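Local atomic coordinates of NDP-rhamnosyltransferase (PDB entry 3TSA), a protein that belongs to the GT-B group of glycosyltransferases, built from two Rossmann-like domains that face each other across a cleft. Residues Leu5-Pro10 against Leu118-Cys123; Ile34-Glu39 against Leu49-Ile54; Pro74-Arg79 against Gln314-Phe319; Gln86-Thr91 against Asp146-Pro151. All coordinates share one frame; numbering follows the deposited sequence.

Contact 1 of 4, residues Leu5-Pro10 against Leu118-Cys123; sequences LVVPLP and LLVDVC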
loop_
_atom_site.group_PDB
_atom_site.type_symbol
_atom_site.label_atom_id
_atom_site.label_comp_id
_atom_site.label_asym_id
_atom_site.label_seq_id
_atom_site.Cartn_x
_atom_site.Cartn_y
_atom_site.Cartn_z
ATOM N N LEU A 5 -12.689 3.187 -9.774
ATOM C CA LEU A 5 -13.476 2.526 -8.695
ATOM C C LEU A 5 -13.253 1.035 -8.826
ATOM O O LEU A 5 -13.557 0.492 -9.937
ATOM C CB LEU A 5 -14.983 2.836 -8.807
ATOM C CG LEU A 5 -15.916 2.305 -7.703
ATOM C CD1 LEU A 5 -15.506 2.818 -6.315
ATOM C CD2 LEU A 5 -17.384 2.733 -7.980
ATOM N N VAL A 6 -12.811 0.415 -7.752
ATOM C CA VAL A 6 -12.486 -0.973 -7.761
ATOM C C VAL A 6 -13.637 -1.735 -7.095
ATOM O O VAL A 6 -14.112 -1.348 -5.989
ATOM C CB VAL A 6 -11.197 -1.186 -7.008
ATOM C CG1 VAL A 6 -10.826 -2.699 -6.947
ATOM C CG2 VAL A 6 -10.122 -0.306 -7.618
ATOM N N VAL A 7 -14.133 -2.760 -7.788
ATOM C CA VAL A 7 -15.323 -3.474 -7.358
ATOM C C VAL A 7 -14.937 -4.942 -7.218
ATOM O O VAL A 7 -14.949 -5.681 -8.202
ATOM C CB VAL A 7 -16.400 -3.343 -8.414
ATOM C CG1 VAL A 7 -17.683 -3.992 -7.991
ATOM C CG2 VAL A 7 -16.627 -1.850 -8.739
ATOM N N PRO A 8 -14.480 -5.351 -6.006
ATOM C CA PRO A 8 -14.089 -6.712 -5.828
ATOM C C PRO A 8 -15.236 -7.522 -5.251
ATOM O O PRO A 8 -16.227 -6.944 -4.762
ATOM C CB PRO A 8 -12.947 -6.585 -4.840
ATOM C CG PRO A 8 -13.344 -5.367 -3.996
ATOM C CD PRO A 8 -14.007 -4.458 -4.916
ATOM N N LEU A 9 -15.125 -8.847 -5.335
ATOM C CA LEU A 9 -15.983 -9.723 -4.558
ATOM C C LEU A 9 -15.558 -9.616 -3.109
ATOM O O LEU A 9 -14.381 -9.306 -2.836
ATOM C CB LEU A 9 -15.727 -11.168 -4.947
ATOM C CG LEU A 9 -16.568 -11.930 -5.954
ATOM C CD1 LEU A 9 -16.075 -13.380 -5.792
ATOM C CD2 LEU A 9 -18.035 -11.738 -5.764
ATOM N N PRO A 10 -16.487 -9.869 -2.160
ATOM C CA PRO A 10 -16.044 -9.715 -0.785
ATOM C C PRO A 10 -15.180 -10.867 -0.317
ATOM O O PRO A 10 -15.459 -11.429 0.716
ATOM C CB PRO A 10 -17.341 -9.697 0.017
ATOM C CG PRO A 10 -18.320 -10.461 -0.839
ATOM C CD PRO A 10 -17.888 -10.323 -2.264
ATOM N N LEU A 118 -14.149 1.411 -14.194
ATOM C CA LEU A 118 -14.438 0.428 -13.138
ATOM C C LEU A 118 -13.470 -0.742 -13.322
ATOM O O LEU A 118 -13.404 -1.323 -14.403
ATOM C CB LEU A 118 -15.879 -0.044 -13.212
ATOM C CG LEU A 118 -16.956 1.030 -13.271
ATOM C CD1 LEU A 118 -18.358 0.231 -13.366
ATOM C CD2 LEU A 118 -16.861 1.962 -12.032
ATOM N N LEU A 119 -12.738 -1.103 -12.258
ATOM C CA LEU A 119 -11.871 -2.270 -12.279
ATOM C C LEU A 119 -12.604 -3.301 -11.425
ATOM O O LEU A 119 -12.786 -3.115 -10.217
ATOM C CB LEU A 119 -10.545 -1.888 -11.634
ATOM C CG LEU A 119 -9.566 -3.059 -11.551
ATOM C CD1 LEU A 119 -9.226 -3.633 -12.926
ATOM C CD2 LEU A 119 -8.302 -2.606 -10.865
ATOM N N VAL A 120 -13.050 -4.377 -12.057
ATOM C CA VAL A 120 -14.079 -5.211 -11.474
ATOM C C VAL A 120 -13.594 -6.623 -11.410
ATOM O O VAL A 120 -13.124 -7.150 -12.435
ATOM C CB VAL A 120 -15.322 -5.108 -12.396
ATOM C CG1 VAL A 120 -16.449 -6.046 -11.911
ATOM C CG2 VAL A 120 -15.829 -3.607 -12.388
ATOM N N ASP A 121 -13.682 -7.275 -10.229
ATOM C CA ASP A 121 -13.404 -8.713 -10.169
ATOM C C ASP A 121 -14.305 -9.487 -11.159
ATOM O O ASP A 121 -15.488 -9.190 -11.272
ATOM C CB ASP A 121 -13.673 -9.103 -8.713
ATOM C CG ASP A 121 -13.635 -10.617 -8.408
ATOM O OD1 ASP A 121 -13.819 -11.534 -9.218
ATOM O OD2 ASP A 121 -13.526 -10.885 -7.180
ATOM N N VAL A 122 -13.748 -10.495 -11.858
ATOM C CA VAL A 122 -14.548 -11.260 -12.845
ATOM C C VAL A 122 -15.842 -11.756 -12.306
ATOM O O VAL A 122 -16.845 -11.745 -13.043
ATOM C CB VAL A 122 -13.758 -12.465 -13.452
ATOM C CG1 VAL A 122 -14.699 -13.418 -14.053
ATOM C CG2 VAL A 122 -12.905 -11.923 -14.595
ATOM N N CYS A 123 -15.874 -12.183 -11.044
ATOM C CA CYS A 123 -17.140 -12.629 -10.438
ATOM C C CYS A 123 -18.015 -11.543 -9.801
ATOM O O CYS A 123 -19.174 -11.824 -9.464
ATOM C CB CYS A 123 -16.842 -13.592 -9.356
ATOM S SG CYS A 123 -16.180 -15.177 -10.032
#

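Contact 2 of 4, residues Ile34-Glu39 against Leu49-Ile54; sequences IAAPPE and LTTAGI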
loop_
_atom_site.group_PDB
_atom_site.type_symbol
_atom_site.label_atom_id
_atom_site.label_comp_id
_atom_site.label_asym_id
_atom_site.label_seq_id
_atom_site.Cartn_x
_atom_site.Cartn_y
_atom_site.Cartn_z
ATOM N N ILE A 34 -11.624 1.785 -3.320
ATOM C CA ILE A 34 -12.121 0.404 -3.273
ATOM C C ILE A 34 -13.566 0.357 -2.692
ATOM O O ILE A 34 -13.751 0.721 -1.517
ATOM C CB ILE A 34 -11.247 -0.418 -2.312
ATOM C CG1 ILE A 34 -9.757 -0.261 -2.655
ATOM C CG2 ILE A 34 -11.665 -1.928 -2.338
ATOM C CD1 ILE A 34 -9.442 -0.728 -3.944
ATOM N N ALA A 35 -14.575 -0.088 -3.456
ATOM C CA ALA A 35 -15.906 -0.209 -2.844
ATOM C C ALA A 35 -15.826 -1.499 -1.967
ATOM O O ALA A 35 -15.566 -2.608 -2.491
ATOM C CB ALA A 35 -16.995 -0.349 -3.974
ATOM N N ALA A 36 -15.997 -1.367 -0.653
ATOM C CA ALA A 36 -15.679 -2.421 0.286
ATOM C C ALA A 36 -16.842 -2.685 1.221
ATOM O O ALA A 36 -17.246 -1.789 2.000
ATOM C CB ALA A 36 -14.449 -2.053 1.102
ATOM N N PRO A 37 -17.389 -3.897 1.160
ATOM C CA PRO A 37 -18.271 -4.232 2.259
ATOM C C PRO A 37 -17.367 -4.531 3.461
ATOM O O PRO A 37 -16.129 -4.622 3.301
ATOM C CB PRO A 37 -18.988 -5.524 1.778
ATOM C CG PRO A 37 -18.109 -6.138 0.829
ATOM C CD PRO A 37 -17.131 -5.041 0.269
ATOM N N PRO A 38 -17.965 -4.729 4.649
ATOM C CA PRO A 38 -17.232 -4.960 5.918
ATOM C C PRO A 38 -16.132 -6.001 5.835
ATOM O O PRO A 38 -15.049 -5.772 6.418
ATOM C CB PRO A 38 -18.344 -5.474 6.840
ATOM C CG PRO A 38 -19.498 -4.599 6.370
ATOM C CD PRO A 38 -19.426 -4.778 4.866
ATOM N N GLU A 39 -16.378 -7.082 5.074
ATOM C CA GLU A 39 -15.450 -8.231 4.899
ATOM C C GLU A 39 -14.093 -7.837 4.309
ATOM O O GLU A 39 -13.098 -8.523 4.524
ATOM C CB GLU A 39 -16.047 -9.303 3.966
ATOM C CG GLU A 39 -17.202 -10.097 4.518
ATOM C CD GLU A 39 -18.554 -9.406 4.351
ATOM O OE1 GLU A 39 -18.663 -8.397 3.628
ATOM O OE2 GLU A 39 -19.540 -9.886 4.981
ATOM N N LEU A 49 -4.741 1.346 1.123
ATOM C CA LEU A 49 -5.754 1.841 0.216
ATOM C C LEU A 49 -6.905 2.498 0.902
ATOM O O LEU A 49 -7.124 2.318 2.123
ATOM C CB LEU A 49 -6.273 0.737 -0.726
ATOM C CG LEU A 49 -5.104 0.199 -1.553
ATOM C CD1 LEU A 49 -5.512 -1.083 -2.270
ATOM C CD2 LEU A 49 -4.528 1.211 -2.555
ATOM N N THR A 50 -7.659 3.284 0.123
ATOM C CA THR A 50 -8.874 3.885 0.694
ATOM C C THR A 50 -10.155 3.202 0.175
ATOM O O THR A 50 -10.187 2.716 -0.962
ATOM C CB THR A 50 -8.939 5.425 0.440
ATOM O OG1 THR A 50 -8.907 5.656 -0.939
ATOM C CG2 THR A 50 -7.739 6.095 1.122
ATOM N N THR A 51 -11.196 3.319 0.996
ATOM C CA THR A 51 -12.468 2.627 0.778
ATOM C C THR A 51 -13.701 3.510 0.760
ATOM O O THR A 51 -13.723 4.659 1.266
ATOM C CB THR A 51 -12.702 1.522 1.832
ATOM O OG1 THR A 51 -12.748 2.090 3.154
ATOM C CG2 THR A 51 -11.647 0.424 1.721
ATOM N N ALA A 52 -14.708 3.000 0.068
ATOM C CA ALA A 52 -16.056 3.524 0.196
ATOM C C ALA A 52 -16.841 2.364 0.810
ATOM O O ALA A 52 -16.809 1.244 0.301
ATOM C CB ALA A 52 -16.612 3.910 -1.143
ATOM N N GLY A 53 -17.505 2.624 1.931
ATOM C CA GLY A 53 -18.259 1.523 2.561
ATOM C C GLY A 53 -19.515 1.094 1.817
ATOM O O GLY A 53 -20.281 1.916 1.253
ATOM N N ILE A 54 -19.701 -0.226 1.786
ATOM C CA ILE A 54 -20.922 -0.826 1.203
ATOM C C ILE A 54 -21.576 -1.671 2.318
ATOM O O ILE A 54 -20.822 -2.337 3.067
ATOM C CB ILE A 54 -20.552 -1.796 -0.021
ATOM C CG1 ILE A 54 -19.883 -1.040 -1.196
ATOM C CG2 ILE A 54 -21.851 -2.676 -0.425
ATOM C CD1 ILE A 54 -20.681 0.057 -1.774
#

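Contact 3 of 4, residues Pro74-Arg79 against Gln314-Phe319; sequences PAFGQR and QYFDQF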
loop_
_atom_site.group_PDB
_atom_site.type_symbol
_atom_site.label_atom_id
_atom_site.label_comp_id
_atom_site.label_asym_id
_atom_site.label_seq_id
_atom_site.Cartn_x
_atom_site.Cartn_y
_atom_site.Cartn_z
ATOM N N PRO A 74 -14.877 -31.819 -5.163
ATOM C CA PRO A 74 -14.375 -31.916 -6.531
ATOM C C PRO A 74 -15.361 -31.473 -7.617
ATOM O O PRO A 74 -14.953 -31.176 -8.761
ATOM C CB PRO A 74 -14.129 -33.453 -6.708
ATOM C CG PRO A 74 -13.761 -33.891 -5.317
ATOM C CD PRO A 74 -14.772 -33.121 -4.445
ATOM N N ALA A 75 -16.663 -31.410 -7.283
ATOM C CA ALA A 75 -17.618 -31.041 -8.332
ATOM C C ALA A 75 -17.353 -29.591 -8.799
ATOM O O ALA A 75 -17.670 -29.215 -9.917
ATOM C CB ALA A 75 -19.089 -31.228 -7.823
ATOM N N PHE A 76 -16.668 -28.794 -7.988
ATOM C CA PHE A 76 -16.253 -27.496 -8.577
ATOM C C PHE A 76 -15.378 -27.574 -9.762
ATOM O O PHE A 76 -15.368 -26.642 -10.623
ATOM C CB PHE A 76 -15.560 -26.531 -7.530
ATOM C CG PHE A 76 -16.476 -25.900 -6.574
ATOM C CD1 PHE A 76 -17.190 -24.748 -6.897
ATOM C CD2 PHE A 76 -16.565 -26.438 -5.266
ATOM C CE1 PHE A 76 -18.049 -24.184 -5.945
ATOM C CE2 PHE A 76 -17.433 -25.879 -4.273
ATOM C CZ PHE A 76 -18.181 -24.739 -4.615
ATOM N N GLY A 77 -14.588 -28.630 -9.844
ATOM C CA GLY A 77 -13.729 -28.818 -10.996
ATOM C C GLY A 77 -14.305 -29.759 -12.048
ATOM O O GLY A 77 -13.601 -30.300 -12.922
ATOM N N GLN A 78 -15.619 -29.928 -12.004
ATOM C CA GLN A 78 -16.325 -30.847 -12.915
ATOM C C GLN A 78 -17.513 -30.120 -13.562
ATOM O O GLN A 78 -18.667 -30.478 -13.282
ATOM C CB GLN A 78 -16.769 -32.131 -12.164
ATOM C CG GLN A 78 -15.502 -32.863 -11.545
ATOM C CD GLN A 78 -15.868 -33.957 -10.595
ATOM O OE1 GLN A 78 -16.972 -33.975 -10.063
ATOM N NE2 GLN A 78 -14.897 -34.827 -10.296
ATOM N N ARG A 79 -17.218 -29.085 -14.374
ATOM C CA ARG A 79 -18.280 -28.180 -14.909
ATOM C C ARG A 79 -19.148 -28.899 -15.947
ATOM O O ARG A 79 -20.294 -28.478 -16.153
ATOM C CB ARG A 79 -17.711 -26.876 -15.405
ATOM C CG ARG A 79 -17.480 -25.937 -14.235
ATOM C CD ARG A 79 -16.846 -24.599 -14.676
ATOM N NE ARG A 79 -15.524 -24.764 -15.268
ATOM C CZ ARG A 79 -15.154 -24.221 -16.439
ATOM N NH1 ARG A 79 -16.002 -23.451 -17.179
ATOM N NH2 ARG A 79 -13.912 -24.466 -16.899
ATOM N N GLN A 314 -9.868 -27.547 -2.713
ATOM C CA GLN A 314 -11.097 -27.594 -1.885
ATOM C C GLN A 314 -12.324 -27.101 -2.625
ATOM O O GLN A 314 -13.414 -27.706 -2.541
ATOM C CB GLN A 314 -10.888 -26.789 -0.578
ATOM C CG GLN A 314 -9.655 -27.188 0.220
ATOM C CD GLN A 314 -9.700 -28.652 0.709
ATOM O OE1 GLN A 314 -8.674 -29.331 0.692
ATOM N NE2 GLN A 314 -10.885 -29.121 1.110
ATOM N N TYR A 315 -12.200 -25.975 -3.329
ATOM C CA TYR A 315 -13.383 -25.365 -3.862
ATOM C C TYR A 315 -13.031 -24.419 -5.023
ATOM O O TYR A 315 -11.841 -24.188 -5.318
ATOM C CB TYR A 315 -14.186 -24.641 -2.763
ATOM C CG TYR A 315 -13.476 -23.532 -1.966
ATOM C CD1 TYR A 315 -12.450 -22.680 -2.507
ATOM C CD2 TYR A 315 -13.915 -23.285 -0.662
ATOM C CE1 TYR A 315 -11.894 -21.660 -1.706
ATOM C CE2 TYR A 315 -13.414 -22.283 0.071
ATOM C CZ TYR A 315 -12.405 -21.491 -0.425
ATOM O OH TYR A 315 -11.929 -20.483 0.381
ATOM N N PHE A 316 -14.076 -23.890 -5.665
ATOM C CA PHE A 316 -13.940 -22.910 -6.775
ATOM C C PHE A 316 -12.938 -23.310 -7.852
ATOM O O PHE A 316 -13.131 -24.359 -8.482
ATOM C CB PHE A 316 -13.794 -21.496 -6.220
ATOM C CG PHE A 316 -15.015 -21.067 -5.472
ATOM C CD1 PHE A 316 -16.250 -20.914 -6.150
ATOM C CD2 PHE A 316 -15.010 -20.999 -4.065
ATOM C CE1 PHE A 316 -17.465 -20.601 -5.440
ATOM C CE2 PHE A 316 -16.221 -20.701 -3.334
ATOM C CZ PHE A 316 -17.444 -20.490 -4.049
ATOM N N ASP A 317 -11.887 -22.500 -8.054
ATOM C CA ASP A 317 -10.927 -22.700 -9.145
ATOM C C ASP A 317 -9.802 -23.597 -8.744
ATOM O O ASP A 317 -8.921 -23.908 -9.586
ATOM C CB ASP A 317 -10.311 -21.294 -9.507
ATOM C CG ASP A 317 -9.704 -20.614 -8.322
ATOM O OD1 ASP A 317 -10.298 -20.612 -7.228
ATOM O OD2 ASP A 317 -8.626 -20.004 -8.473
ATOM N N GLN A 318 -9.846 -24.133 -7.510
ATOM C CA GLN A 318 -8.642 -24.830 -6.977
ATOM C C GLN A 318 -8.327 -26.165 -7.644
ATOM O O GLN A 318 -7.143 -26.514 -7.795
ATOM C CB GLN A 318 -8.682 -25.018 -5.435
ATOM C CG GLN A 318 -8.690 -23.622 -4.749
ATOM C CD GLN A 318 -8.997 -23.701 -3.313
ATOM O OE1 GLN A 318 -9.496 -24.732 -2.841
ATOM N NE2 GLN A 318 -8.724 -22.590 -2.584
ATOM N N PHE A 319 -9.357 -26.921 -8.041
ATOM C CA PHE A 319 -9.165 -28.182 -8.788
ATOM C C PHE A 319 -8.520 -28.011 -10.107
ATOM O O PHE A 319 -7.659 -28.777 -10.452
ATOM C CB PHE A 319 -10.560 -28.906 -8.939
ATOM C CG PHE A 319 -11.119 -29.220 -7.567
ATOM C CD1 PHE A 319 -10.654 -30.370 -6.908
ATOM C CD2 PHE A 319 -12.009 -28.332 -6.936
ATOM C CE1 PHE A 319 -11.098 -30.651 -5.535
ATOM C CE2 PHE A 319 -12.451 -28.604 -5.584
ATOM C CZ PHE A 319 -11.948 -29.716 -4.898
#

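Contact 4 of 4, residues Gln86-Thr91 against Asp146-Pro151; sequences QLWEQT and DPTAGP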
loop_
_atom_site.group_PDB
_atom_site.type_symbol
_atom_site.label_atom_id
_atom_site.label_comp_id
_atom_site.label_asym_id
_atom_site.label_seq_id
_atom_site.Cartn_x
_atom_site.Cartn_y
_atom_site.Cartn_z
ATOM N N GLN A 86 -24.578 -27.070 -11.150
ATOM C CA GLN A 86 -25.406 -26.476 -10.068
ATOM C C GLN A 86 -24.603 -25.614 -9.109
ATOM O O GLN A 86 -25.073 -24.570 -8.649
ATOM C CB GLN A 86 -26.010 -27.578 -9.193
ATOM C CG GLN A 86 -27.308 -28.189 -9.708
ATOM C CD GLN A 86 -27.943 -29.095 -8.617
ATOM O OE1 GLN A 86 -29.141 -29.371 -8.617
ATOM N NE2 GLN A 86 -27.114 -29.547 -7.689
ATOM N N LEU A 87 -23.387 -26.059 -8.756
ATOM C CA LEU A 87 -22.574 -25.254 -7.844
ATOM C C LEU A 87 -22.278 -23.928 -8.459
ATOM O O LEU A 87 -22.400 -22.929 -7.758
ATOM C CB LEU A 87 -21.244 -25.908 -7.508
ATOM C CG LEU A 87 -21.204 -27.069 -6.502
ATOM C CD1 LEU A 87 -19.748 -27.609 -6.593
ATOM C CD2 LEU A 87 -21.544 -26.692 -5.069
ATOM N N TRP A 88 -21.816 -23.933 -9.723
ATOM C CA TRP A 88 -21.424 -22.671 -10.374
ATOM C C TRP A 88 -22.680 -21.836 -10.667
ATOM O O TRP A 88 -22.638 -20.623 -10.507
ATOM C CB TRP A 88 -20.593 -22.918 -11.619
ATOM C CG TRP A 88 -19.208 -23.367 -11.238
ATOM C CD1 TRP A 88 -18.709 -24.645 -11.205
ATOM C CD2 TRP A 88 -18.152 -22.498 -10.848
ATOM N NE1 TRP A 88 -17.382 -24.609 -10.789
ATOM C CE2 TRP A 88 -17.015 -23.306 -10.567
ATOM C CE3 TRP A 88 -18.065 -21.109 -10.682
ATOM C CZ2 TRP A 88 -15.794 -22.739 -10.113
ATOM C CZ3 TRP A 88 -16.887 -20.549 -10.293
ATOM C CH2 TRP A 88 -15.742 -21.338 -10.043
ATOM N N GLU A 89 -23.794 -22.477 -11.006
ATOM C CA GLU A 89 -25.061 -21.698 -11.207
ATOM C C GLU A 89 -25.554 -21.041 -9.901
ATOM O O GLU A 89 -26.026 -19.862 -9.907
ATOM C CB GLU A 89 -26.146 -22.559 -11.913
ATOM C CG GLU A 89 -25.750 -22.901 -13.378
ATOM C CD GLU A 89 -26.713 -23.872 -14.040
ATOM O OE1 GLU A 89 -27.346 -24.697 -13.331
ATOM O OE2 GLU A 89 -26.822 -23.807 -15.266
ATOM N N GLN A 90 -25.412 -21.753 -8.769
ATOM C CA GLN A 90 -25.851 -21.201 -7.463
ATOM C C GLN A 90 -24.942 -20.027 -7.051
ATOM O O GLN A 90 -25.407 -18.978 -6.535
ATOM C CB GLN A 90 -25.947 -22.333 -6.412
ATOM C CG GLN A 90 -25.648 -22.021 -4.905
ATOM C CD GLN A 90 -24.835 -23.226 -4.177
ATOM O OE1 GLN A 90 -25.055 -24.443 -4.448
ATOM N NE2 GLN A 90 -23.900 -22.859 -3.280
ATOM N N THR A 91 -23.632 -20.156 -7.319
ATOM C CA THR A 91 -22.738 -19.041 -7.111
ATOM C C THR A 91 -23.196 -17.800 -7.859
ATOM O O THR A 91 -23.280 -16.706 -7.246
ATOM C CB THR A 91 -21.267 -19.382 -7.538
ATOM O OG1 THR A 91 -20.880 -20.506 -6.758
ATOM C CG2 THR A 91 -20.346 -18.227 -7.168
ATOM N N ASP A 146 -9.655 -19.112 -14.102
ATOM C CA ASP A 146 -11.032 -18.508 -14.204
ATOM C C ASP A 146 -11.930 -19.602 -14.765
ATOM O O ASP A 146 -11.918 -19.839 -15.968
ATOM C CB ASP A 146 -10.971 -17.297 -15.174
ATOM C CG ASP A 146 -12.357 -16.635 -15.377
ATOM O OD1 ASP A 146 -13.388 -17.145 -14.838
ATOM O OD2 ASP A 146 -12.409 -15.598 -16.039
ATOM N N PRO A 147 -12.751 -20.282 -13.890
ATOM C CA PRO A 147 -13.659 -21.334 -14.375
ATOM C C PRO A 147 -15.079 -20.821 -14.543
ATOM O O PRO A 147 -16.028 -21.586 -14.392
ATOM C CB PRO A 147 -13.636 -22.372 -13.242
ATOM C CG PRO A 147 -12.930 -21.788 -12.142
ATOM C CD PRO A 147 -12.615 -20.304 -12.427
ATOM N N THR A 148 -15.218 -19.530 -14.841
ATOM C CA THR A 148 -16.580 -18.953 -14.893
ATOM C C THR A 148 -17.326 -19.109 -16.173
ATOM O O THR A 148 -18.524 -18.866 -16.183
ATOM C CB THR A 148 -16.628 -17.467 -14.410
ATOM O OG1 THR A 148 -15.945 -16.604 -15.328
ATOM C CG2 THR A 148 -16.136 -17.368 -12.980
ATOM N N ALA A 149 -16.650 -19.500 -17.251
ATOM C CA ALA A 149 -17.331 -19.729 -18.569
ATOM C C ALA A 149 -18.415 -20.767 -18.537
ATOM O O ALA A 149 -19.352 -20.797 -19.393
ATOM C CB ALA A 149 -16.376 -20.089 -19.645
ATOM N N GLY A 150 -18.513 -21.721 -17.692
ATOM C CA GLY A 150 -19.871 -22.250 -18.399
ATOM C C GLY A 150 -21.206 -21.835 -17.771
ATOM O O GLY A 150 -21.878 -20.793 -18.065
ATOM N N PRO A 151 -21.573 -22.636 -16.833
ATOM C CA PRO A 151 -22.681 -22.481 -15.903
ATOM C C PRO A 151 -22.739 -21.124 -15.217
ATOM O O PRO A 151 -23.809 -20.504 -15.204
ATOM C CB PRO A 151 -22.498 -23.625 -14.909
ATOM C CG PRO A 151 -21.206 -24.282 -15.298
ATOM C CD PRO A 151 -20.850 -23.902 -16.670
#

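Contact 1 of 4, residues Leu5-Pro10 against Leu118-Cys123
Two central strands of the N-terminal Rossmann-like sheet, 3-7 and 117-121, run side by side here and in the same direction, their axes 12° apart. Three backbone hydrogen bonds join them: Leu119 N to Leu5 O, Val7 N to Leu119 O (2.8 Å, in the plane of that carbonyl) and Asp121 N to Val7 O, the first and last approaching from above the carbonyl plane. On one face of the sheet Leu5 lies alongside Leu118 and Val7 alongside Val120. Leu118 turns its CG beside its own backbone N (chi1 -51°), and its CD2 reaches Leu5 CB at 3.8 Å; the CG2 branch of Val120 meets Val7 CB at 4.0 Å. Val6 and Leu119 occupy the other face, where Val6 also packs on Ile34 of the next strand. At the end of strand 117-121 the buried carboxylate of Asp121, its CG anti to the backbone N (chi1 172°), bridges to the loop after strand 3-7. Its OD2 accepts from Leu9 N at 3.2 Å and from His14 ND1, while OD1 closes an Asx turn by accepting from Cys123 N at 2.8 Å. Both backbone donors come from above the carboxylate plane. Past this group, Leu9 CD1 rests 3.7 Å from Cys123 CB.

Contact 2 of 4, residues Ile34-Glu39 against Leu49-Ile54
Four backbone hydrogen bonds, each 2.9 Å long, join the parallel segments: Ile34 N to Thr50 O, Ala52 N to Ile34 O, Ala36 N to Ala52 O, and Ile54 N to Ala36 O. The third is the straightest, its N-H...O angle 172° and its donor nearly along the C=O axis of Ala52. By contrast, Ile54 N sits well above the carbonyl plane of Ala36. The two short strand axes are 44° apart. Around this backbone the packing is small and close. Thr51 sets CG2 beside its own backbone N and against Ala36 CB at 3.8 Å; its OG1, between the backbone N and carbonyl carbon, is hydrogen-bonded to His45 NE2. The Ile34 and Leu49 side chains cross obliquely, Ile34 CG1 4.1 Å from Leu49 CB. Ala35 CB, on the other face from Ala36, is met by Ile54 CG1 at 4.1 Å, and beyond the strand Pro38 CD comes within 3.3 Å of Ile54 O. The segments close a beta-alpha-beta crossover through helix 38-46. Helix 19-27 covers Ile34 and Leu49 through Cys22, helix 82-113 covers Ala35 and Ile54 through Tyr106, and beside Thr50 and Thr51 a parallel strand of the second subunit carries the sheet across the dimer interface.

Contact 3 of 4, residues Pro74-Arg79 against Gln314-Phe319
Phe76 is the centre of an interdomain contact of the GT-B fold, where a loop of the N-terminal domain meets the turn leading into helix 318-327 of the C-terminal domain. Its ring lies against the backbone of that turn: Phe316 N stands over one face, 3.3 Å from Phe76 CG and displaced toward the rim. Tyr315 CB approaches Phe76 CE2 to 3.8 Å. The ring of Phe316 runs alongside, the two planes inclined at 46°, and Phe316 CE1 lies 3.7 Å from Phe76 CE1. Phe319 makes the second group of contacts. Pro74 CA sits over its ring face in a CH-pi contact, 3.7 Å from the centroid, and Gly77 CA lies 3.8 Å from Phe319 CB.

Behind these groups, each backbone is held in shape. The 3-10 segment 74-76 is closed by Gly77 N bonding to Pro74 O, while Gly77 O accepts from Arg323 NH2. On the other side, Tyr315 to Gln318 form a type II' beta turn, with Phe316 at a positive phi of 48°. The Gln318 side chain reaches back to the start of the turn, where Gln318 OE1 accepts from Gln314 N at 2.8 Å, in the carbonyl plane, and from Tyr315 N at 3.0 Å, from above it.

Contact 4 of 4, residues Gln86-Thr91 against Asp146-Pro151
Trp88 carries the tight half of this contact, its indole reaching from helix 82-113 into the loop that precedes helix 151-166. Its CG is anti to the carbonyl carbon (chi1 -73°), and the Trp88 and Pro147 side chains cross at about a right angle. Pro147 CG comes to 3.5 Å from Trp88 CH2 and 3.6 Å from CZ2, while Pro147 O stands on one face above the centre of the six-membered ring. At the root of the side chain Trp88 CB abuts Pro151 CB at 3.9 Å. NE1 of the indole is taken up by Phe76 O, and Phe152 adds to the packing.

Glu89 is partly exposed and contributes less, touching only through CG: its side chain crosses Pro151 at about a right angle, and CG meets Pro151 CB at 3.7 Å.

Within the loop Asp146 forms an Asx turn. Its OD1 accepts from Thr148 OG1 at 2.7 Å through the syn lone pair and from Thr148 N at 3.0 Å from above the carboxylate plane, and OD2 forms a salt bridge with Arg142. Gly150 is then the N-cap of helix 151-166, and Pro151, in its first turn, packs on helix 82-113 of the Rossmann-like domain.

In the fold
From the N terminus, strand 3-7 is the first partner of contact 1, whose loop closes only at strand 117-121. Contact 2 is nested inside that loop and adds the outermost strand of this chain's sheet, 50-53; Val6 and Ala35 join the two contacts within one sheet. Next, 74-79 opens contact 3, which closes much later at 314-319 and so ties the N-terminal to the C-terminal domain. Contact 4, between 86-91 and 146-151, is nested inside contact 3 and touches it through Phe76 and Arg79. Both contacts 3 and 4 cross contact 1 along the chain; in space contact 4 meets contact 1 where Thr148 packs on Val122 and Cys123, whereas contact 3 does not touch it.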